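Local structure of phiAB6 tailspike (Unidentified phage, 5JS4) at residues 654-659 with 711-716; 674-679 with 695-700. The protein probably binds and fragments the exopolysaccharide of the host Acinetobacter baumannii, acting as a trimeric beta-helical tailspike. All blocks are in the same frame, centred on the assembly; numbering follows the deposited sequence.

Interaction 1. Residues 654-659 with 711-716; sequences IVVGSP and FTVAFT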
ATOM      1  N   ILE A 654      42.189  35.254 -13.006  1.00  7.07           N
ATOM      2  CA  ILE A 654      42.046  35.941 -14.291  1.00  7.87           C
ATOM      3  C   ILE A 654      42.956  35.336 -15.344  1.00  8.38           C
ATOM      4  O   ILE A 654      44.167  35.226 -15.154  1.00  8.42           O
ATOM      5  CB  ILE A 654      42.350  37.454 -14.193  1.00  8.83           C
ATOM      6  CG1 ILE A 654      41.396  38.110 -13.197  1.00  9.41           C
ATOM      7  CG2 ILE A 654      42.233  38.109 -15.571  1.00  9.07           C
ATOM      8  CD1 ILE A 654      41.728  39.555 -12.875  1.00 10.35           C
ATOM      9  N   VAL A 655      42.353  34.964 -16.465  1.00  8.81           N
ATOM     10  CA  VAL A 655      43.074  34.462 -17.618  1.00  9.47           C
ATOM     11  C   VAL A 655      42.627  35.276 -18.822  1.00 10.01           C
ATOM     12  O   VAL A 655      41.433  35.433 -19.061  1.00 13.84           O
ATOM     13  CB  VAL A 655      42.765  32.970 -17.846  1.00 10.56           C
ATOM     14  CG1 VAL A 655      43.407  32.477 -19.136  1.00 11.82           C
ATOM     15  CG2 VAL A 655      43.238  32.145 -16.655  1.00 10.71           C
ATOM     16  N   VAL A 656      43.581  35.814 -19.565  1.00  9.19           N
ATOM     17  CA  VAL A 656      43.270  36.483 -20.824  1.00  9.46           C
ATOM     18  C   VAL A 656      43.588  35.528 -21.965  1.00 10.02           C
ATOM     19  O   VAL A 656      44.602  34.820 -21.952  1.00 10.82           O
ATOM     20  CB  VAL A 656      44.019  37.824 -20.955  1.00  9.99           C
ATOM     21  CG1 VAL A 656      43.870  38.420 -22.348  1.00 10.22           C
ATOM     22  CG2 VAL A 656      43.490  38.808 -19.923  1.00 10.31           C
ATOM     23  N   GLY A 657      42.694  35.504 -22.943  1.00  9.60           N
ATOM     24  CA  GLY A 657      42.791  34.603 -24.073  1.00 10.46           C
ATOM     25  C   GLY A 657      43.591  35.166 -25.228  1.00 11.24           C
ATOM     26  O   GLY A 657      44.420  36.058 -25.069  1.00 11.12           O
ATOM     27  N   SER A 658      43.305  34.633 -26.406  1.00 12.71           N
ATOM     28  CA  SER A 658      44.142  34.786 -27.583  1.00 13.53           C
ATOM     29  C   SER A 658      43.651  35.925 -28.473  1.00 12.05           C
ATOM     30  O   SER A 658      42.463  36.003 -28.735  1.00 14.03           O
ATOM     31  CB  SER A 658      44.044  33.485 -28.366  1.00 16.39           C
ATOM     32  OG  SER A 658      44.275  32.390 -27.506  1.00 20.11           O
ATOM     33  N   PRO A 659      44.559  36.802 -28.942  1.00 10.61           N
ATOM     34  CA  PRO A 659      44.083  37.910 -29.772  1.00  9.81           C
ATOM     35  C   PRO A 659      43.997  37.573 -31.262  1.00  9.22           C
ATOM     36  O   PRO A 659      44.896  36.936 -31.816  1.00  9.02           O
ATOM     37  CB  PRO A 659      45.147  38.981 -29.550  1.00 10.61           C
ATOM     38  CG  PRO A 659      46.399  38.197 -29.356  1.00 11.45           C
ATOM     39  CD  PRO A 659      45.993  36.949 -28.627  1.00 11.87           C
ATOM     40  N   PHE A 711      39.169  39.360 -28.794  1.00  6.84           N
ATOM     41  CA  PHE A 711      39.878  38.553 -27.805  1.00  6.97           C
ATOM     42  C   PHE A 711      38.943  38.119 -26.687  1.00  6.79           C
ATOM     43  O   PHE A 711      37.925  38.754 -26.421  1.00  6.92           O
ATOM     44  CB  PHE A 711      41.100  39.295 -27.235  1.00  7.19           C
ATOM     45  CG  PHE A 711      40.759  40.487 -26.375  1.00  7.32           C
ATOM     46  CD1 PHE A 711      40.582  41.735 -26.947  1.00  7.43           C
ATOM     47  CD2 PHE A 711      40.641  40.365 -24.993  1.00  7.68           C
ATOM     48  CE1 PHE A 711      40.279  42.839 -26.164  1.00  7.74           C
ATOM     49  CE2 PHE A 711      40.340  41.464 -24.208  1.00  8.05           C
ATOM     50  CZ  PHE A 711      40.159  42.702 -24.794  1.00  8.04           C
ATOM     51  N   THR A 712      39.328  37.034 -26.030  1.00  7.27           N
ATOM     52  CA  THR A 712      38.573  36.417 -24.958  1.00  7.09           C
ATOM     53  C   THR A 712      39.239  36.710 -23.618  1.00  7.00           C
ATOM     54  O   THR A 712      40.459  36.857 -23.546  1.00  6.94           O
ATOM     55  CB  THR A 712      38.548  34.890 -25.172  1.00  7.37           C
ATOM     56  OG1 THR A 712      37.844  34.602 -26.388  1.00  8.51           O
ATOM     57  CG2 THR A 712      37.895  34.149 -24.010  1.00  7.75           C
ATOM     58  N   VAL A 713      38.420  36.808 -22.575  1.00  7.10           N
ATOM     59  CA  VAL A 713      38.905  36.731 -21.198  1.00  7.29           C
ATOM     60  C   VAL A 713      38.122  35.657 -20.450  1.00  7.30           C
ATOM     61  O   VAL A 713      36.968  35.365 -20.773  1.00  7.60           O
ATOM     62  CB  VAL A 713      38.809  38.084 -20.447  1.00  8.07           C
ATOM     63  CG1 VAL A 713      39.496  39.183 -21.239  1.00  8.34           C
ATOM     64  CG2 VAL A 713      37.371  38.462 -20.134  1.00  8.46           C
ATOM     65  N   ALA A 714      38.760  35.076 -19.440  1.00  7.57           N
ATOM     66  CA  ALA A 714      38.105  34.143 -18.538  1.00  7.61           C
ATOM     67  C   ALA A 714      38.454  34.573 -17.126  1.00  7.85           C
ATOM     68  O   ALA A 714      39.612  34.857 -16.835  1.00  9.17           O
ATOM     69  CB  ALA A 714      38.572  32.719 -18.794  1.00  7.93           C
ATOM     70  N   PHE A 715      37.456  34.647 -16.258  1.00  7.71           N
ATOM     71  CA  PHE A 715      37.704  35.061 -14.881  1.00  7.76           C
ATOM     72  C   PHE A 715      36.684  34.483 -13.923  1.00  7.41           C
ATOM     73  O   PHE A 715      35.605  34.034 -14.330  1.00  7.10           O
ATOM     74  CB  PHE A 715      37.770  36.594 -14.767  1.00  8.60           C
ATOM     75  CG  PHE A 715      36.463  37.299 -15.032  1.00  9.51           C
ATOM     76  CD1 PHE A 715      36.005  37.486 -16.329  1.00 10.32           C
ATOM     77  CD2 PHE A 715      35.713  37.819 -13.980  1.00 10.32           C
ATOM     78  CE1 PHE A 715      34.813  38.150 -16.575  1.00 11.45           C
ATOM     79  CE2 PHE A 715      34.521  38.488 -14.220  1.00 11.38           C
ATOM     80  CZ  PHE A 715      34.071  38.651 -15.517  1.00 11.92           C
ATOM     81  N   THR A 716      37.054  34.476 -12.644  1.00  7.46           N
ATOM     82  CA  THR A 716      36.159  34.047 -11.583  1.00  7.78           C
ATOM     83  C   THR A 716      35.895  35.212 -10.639  1.00  8.22           C
ATOM     84  O   THR A 716      36.728  36.109 -10.501  1.00  8.76           O
ATOM     85  CB  THR A 716      36.724  32.861 -10.787  1.00  7.99           C
ATOM     86  OG1 THR A 716      37.903  33.260 -10.077  1.00  8.64           O
ATOM     87  CG2 THR A 716      37.054  31.699 -11.711  1.00  7.92           C
TER
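Val656 overlaps Val713 on one face of an antiparallel strand pair, its CG2 lying 4.2 Å from CG1 of Val713. A chi1 of 171° turns CG2 of Val656 to that neighbour, while its CG1 lies 3.9 Å from Thr712 O. Ile654 and Phe715 share this face, Ile654 CG1 resting 4.2 Å from Phe715 CB while the phenyl ring runs on to other partners. Branched and aromatic residues suit a face buried against a second sheet. The other face carries Val655 and Ala714, whose CB atoms are 4.3 Å apart. Val655 packs on Val655 of each of the other two subunits, and compact side chains are consistent with so close a meeting of three chains. Val655 N to Ala714 O, 2.8 Å, and Ala714 N to Val655 O, 2.7 Å, are nearly straight bonds. Gly657 N reaches Thr712 O at 2.7 Å, from 38° above the carbonyl plane; glycine suits the site, since a CB would point toward the other strand and crowd Thr712 O. Thr712 OG1 bonds to Thr613 OG1 and accepts a hydrogen bond from Ile654 N of the second subunit. All this is consistent with a beta-sandwich sheet whose outermost strand within the chain, 654-661, meets the other subunits.

Interaction 2. Residues 674-679 with 695-700; sequences GIQMIE and KVFWRD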
ATOM      1  N   GLY A 674      48.884  42.603 -20.290  1.00  8.30           N
ATOM      2  CA  GLY A 674      48.989  42.753 -18.848  1.00  7.71           C
ATOM      3  C   GLY A 674      47.642  43.248 -18.363  1.00  7.72           C
ATOM      4  O   GLY A 674      46.820  43.703 -19.165  1.00  8.42           O
ATOM      5  N   ILE A 675      47.403  43.157 -17.060  1.00  7.57           N
ATOM      6  CA  ILE A 675      46.139  43.618 -16.501  1.00  7.96           C
ATOM      7  C   ILE A 675      46.326  44.635 -15.380  1.00  8.15           C
ATOM      8  O   ILE A 675      47.422  44.827 -14.851  1.00  7.94           O
ATOM      9  CB  ILE A 675      45.241  42.455 -16.026  1.00  8.75           C
ATOM     10  CG1 ILE A 675      45.987  41.528 -15.066  1.00  9.38           C
ATOM     11  CG2 ILE A 675      44.709  41.671 -17.224  1.00  8.73           C
ATOM     12  CD1 ILE A 675      45.069  40.636 -14.258  1.00  9.92           C
ATOM     13  N   GLN A 676      45.225  45.308 -15.070  1.00  8.30           N
ATOM     14  CA  GLN A 676      45.144  46.235 -13.944  1.00  8.27           C
ATOM     15  C   GLN A 676      43.733  46.156 -13.397  1.00  8.44           C
ATOM     16  O   GLN A 676      42.772  46.171 -14.161  1.00  9.22           O
ATOM     17  CB  GLN A 676      45.436  47.655 -14.406  1.00  8.85           C
ATOM     18  CG  GLN A 676      45.415  48.697 -13.298  1.00  9.25           C
ATOM     19  CD  GLN A 676      45.674  50.076 -13.845  1.00 10.82           C
ATOM     20  OE1 GLN A 676      44.804  50.663 -14.488  1.00 13.04           O
ATOM     21  NE2 GLN A 676      46.874  50.595 -13.623  1.00 11.92           N
ATOM     22  N   MET A 677      43.594  46.075 -12.080  1.00  8.04           N
ATOM     23  CA  MET A 677      42.266  45.943 -11.493  1.00  8.20           C
ATOM     24  C   MET A 677      41.543  47.285 -11.485  1.00  8.67           C
ATOM     25  O   MET A 677      42.174  48.346 -11.459  1.00  9.21           O
ATOM     26  CB  MET A 677      42.353  45.371 -10.081  1.00  8.31           C
ATOM     27  CG  MET A 677      43.096  44.050  -9.989  1.00  8.40           C
ATOM     28  SD  MET A 677      42.514  42.772 -11.124  1.00  9.50           S
ATOM     29  CE  MET A 677      40.873  42.481 -10.471  1.00  9.96           C
ATOM     30  N   ILE A 678      40.217  47.210 -11.549  1.00  8.97           N
ATOM     31  CA  ILE A 678      39.339  48.363 -11.354  1.00  9.33           C
ATOM     32  C   ILE A 678      38.701  48.199  -9.977  1.00  9.65           C
ATOM     33  O   ILE A 678      38.037  47.201  -9.703  1.00 10.09           O
ATOM     34  CB  ILE A 678      38.252  48.442 -12.448  1.00  9.74           C
ATOM     35  CG1 ILE A 678      38.895  48.557 -13.833  1.00 10.20           C
ATOM     36  CG2 ILE A 678      37.333  49.633 -12.197  1.00  9.84           C
ATOM     37  CD1 ILE A 678      37.930  48.379 -14.984  1.00 10.71           C
ATOM     38  N   GLU A 679      38.912  49.181  -9.107  1.00  9.76           N
ATOM     39  CA  GLU A 679      38.417  49.104  -7.738  1.00 10.14           C
ATOM     40  C   GLU A 679      36.959  49.544  -7.628  1.00 10.73           C
ATOM     41  O   GLU A 679      36.459  50.280  -8.474  1.00 12.25           O
ATOM     42  CB  GLU A 679      39.311  49.941  -6.819  1.00 10.40           C
ATOM     43  CG  GLU A 679      40.744  49.423  -6.786  1.00 10.70           C
ATOM     44  CD  GLU A 679      41.557  49.961  -5.627  1.00 11.65           C
ATOM     45  OE1 GLU A 679      41.687  51.202  -5.512  1.00 13.03           O
ATOM     46  OE2 GLU A 679      42.080  49.137  -4.840  1.00 11.73           O
ATOM     47  N   LYS A 695      41.181  45.973 -16.261  1.00  8.14           N
ATOM     48  CA  LYS A 695      41.615  46.430 -17.569  1.00  8.76           C
ATOM     49  C   LYS A 695      42.590  45.431 -18.161  1.00  8.46           C
ATOM     50  O   LYS A 695      43.373  44.817 -17.436  1.00  8.90           O
ATOM     51  CB  LYS A 695      42.298  47.793 -17.478  1.00  9.79           C
ATOM     52  CG  LYS A 695      41.391  48.917 -17.000  1.00 11.32           C
ATOM     53  CD  LYS A 695      42.071  50.268 -17.160  1.00 13.73           C
ATOM     54  CE  LYS A 695      41.208  51.406 -16.635  1.00 16.33           C
ATOM     55  NZ  LYS A 695      41.878  52.725 -16.806  1.00 18.34           N
ATOM     56  N   VAL A 696      42.525  45.281 -19.483  1.00  8.33           N
ATOM     57  CA  VAL A 696      43.484  44.498 -20.247  1.00  7.91           C
ATOM     58  C   VAL A 696      44.233  45.453 -21.165  1.00  7.58           C
ATOM     59  O   VAL A 696      43.609  46.239 -21.884  1.00  8.33           O
ATOM     60  CB  VAL A 696      42.787  43.421 -21.097  1.00  7.95           C
ATOM     61  CG1 VAL A 696      43.814  42.581 -21.848  1.00  7.91           C
ATOM     62  CG2 VAL A 696      41.908  42.541 -20.226  1.00  8.11           C
ATOM     63  N   PHE A 697      45.559  45.386 -21.119  1.00  7.88           N
ATOM     64  CA  PHE A 697      46.447  46.199 -21.944  1.00  8.39           C
ATOM     65  C   PHE A 697      47.124  45.272 -22.940  1.00  8.40           C
ATOM     66  O   PHE A 697      47.678  44.251 -22.542  1.00  9.44           O
ATOM     67  CB  PHE A 697      47.537  46.861 -21.091  1.00  8.84           C
ATOM     68  CG  PHE A 697      47.026  47.878 -20.101  1.00  9.13           C
ATOM     69  CD1 PHE A 697      46.319  47.480 -18.972  1.00  9.45           C
ATOM     70  CD2 PHE A 697      47.285  49.230 -20.284  1.00  9.99           C
ATOM     71  CE1 PHE A 697      45.862  48.418 -18.056  1.00 10.08           C
ATOM     72  CE2 PHE A 697      46.837  50.168 -19.367  1.00 10.96           C
ATOM     73  CZ  PHE A 697      46.121  49.759 -18.259  1.00 10.94           C
ATOM     74  N   TRP A 698      47.081  45.629 -24.221  1.00  8.09           N
ATOM     75  CA  TRP A 698      47.693  44.833 -25.284  1.00  7.51           C
ATOM     76  C   TRP A 698      48.819  45.595 -25.963  1.00  7.40           C
ATOM     77  O   TRP A 698      48.646  46.754 -26.341  1.00  8.40           O
ATOM     78  CB  TRP A 698      46.660  44.490 -26.349  1.00  7.25           C
ATOM     79  CG  TRP A 698      45.635  43.482 -25.957  1.00  7.12           C
ATOM     80  CD1 TRP A 698      44.330  43.715 -25.634  1.00  7.34           C
ATOM     81  CD2 TRP A 698      45.818  42.066 -25.879  1.00  7.02           C
ATOM     82  NE1 TRP A 698      43.688  42.534 -25.360  1.00  7.69           N
ATOM     83  CE2 TRP A 698      44.584  41.504 -25.495  1.00  7.14           C
ATOM     84  CE3 TRP A 698      46.909  41.214 -26.097  1.00  7.12           C
ATOM     85  CZ2 TRP A 698      44.406  40.131 -25.331  1.00  7.48           C
ATOM     86  CZ3 TRP A 698      46.732  39.850 -25.928  1.00  7.46           C
ATOM     87  CH2 TRP A 698      45.496  39.321 -25.549  1.00  7.44           C
ATOM     88  N   ARG A 699      49.957  44.932 -26.158  1.00  7.39           N
ATOM     89  CA  ARG A 699      51.112  45.551 -26.801  1.00  8.61           C
ATOM     90  C   ARG A 699      51.753  44.635 -27.843  1.00  9.74           C
ATOM     91  O   ARG A 699      51.710  43.408 -27.718  1.00 10.22           O
ATOM     92  CB  ARG A 699      52.150  45.961 -25.755  1.00  8.62           C
ATOM     93  CG  ARG A 699      51.641  47.020 -24.788  1.00  8.80           C
ATOM     94  CD  ARG A 699      52.675  47.387 -23.739  1.00  9.31           C
ATOM     95  NE  ARG A 699      52.121  48.322 -22.755  1.00  9.58           N
ATOM     96  CZ  ARG A 699      51.379  47.974 -21.705  1.00  9.92           C
ATOM     97  NH1 ARG A 699      51.083  46.702 -21.459  1.00  9.99           N
ATOM     98  NH2 ARG A 699      50.929  48.916 -20.878  1.00 10.44           N
ATOM     99  N   ASP A 700      52.348  45.246 -28.866  1.00 11.40           N
ATOM    100  CA  ASP A 700      53.074  44.499 -29.903  1.00 13.71           C
ATOM    101  C   ASP A 700      54.501  44.172 -29.449  1.00 14.94           C
ATOM    102  O   ASP A 700      54.884  44.482 -28.320  1.00 14.49           O
ATOM    103  CB  ASP A 700      53.062  45.257 -31.246  1.00 15.72           C
ATOM    104  CG  ASP A 700      53.763  46.610 -31.187  1.00 17.51           C
ATOM    105  OD1 ASP A 700      54.640  46.818 -30.328  1.00 17.83           O
ATOM    106  OD2 ASP A 700      53.432  47.474 -32.028  1.00 21.83           O
TER
HETATM  107  O   HOH W   1      44.603  52.868 -16.131  1.00 25.66           O
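Lys695 rises from the sheet beside Gln676, on the face that also carries Phe697, and its CB, CG and CD each meet an atom of strand 674-678. Lys695 CB lies 3.7 Å from Gln676 O, the same carbonyl that accepts the backbone bond from Lys695 N at 2.6 Å. Ile678 crosses at about a right angle, its CD1 4.0 Å from Lys695 CG. The extended chain then carries Lys695 CD past Gln676 OE1 at 3.8 Å, and NZ ends in a salt bridge with Glu632. Lys695 NZ also donates to a water at 2.8 Å, which in turn donates to Gln676 OE1, so the water ties the two tips together. With chi1 at -178° and the chain extended, the Gln676 amide is carried out alongside the lysine; glutamine suits the place because its OE1 serves the water while NE2 bonds to Gly666 O of the third subunit. Nearer the backbone, Gln676 CB meets Phe697 CE1 at 3.8 Å, and the glutamine amide and the ring are turned 84° apart. Gly674 O lies in plane at the edge of that ring, and also takes the bond from Phe697 N at 2.9 Å. On the other face of the sheet, Ile675 CG2 and Val696 CG2 touch. Strand 690-699 thus runs between strands 672-678 and 636-641, with Ile675 and Val696 turned toward strand 654-661 of the facing sheet.

From the N-terminal side, the chain lays down strand 654-661, crosses to strand 672-678, passes through helix 684-688 into strand 690-699, and returns in strand 708-715. Interaction 2 closes the short inner loop, where Glu679 accepts backbone N-H groups of Gly683, Trp685 and Thr686 around the start of the helix. Interaction 1 closes the outer loop, so the two contacts are nested and do not cross. They belong to different sheets lying face to face, and the centres of interactions 1 and 2 are about 11 Å apart. Trp698 bridges the two, packing against Val656 and meeting Phe711 edge to face, while Ile654 reaches Met677. Both contacts also touch the third subunit.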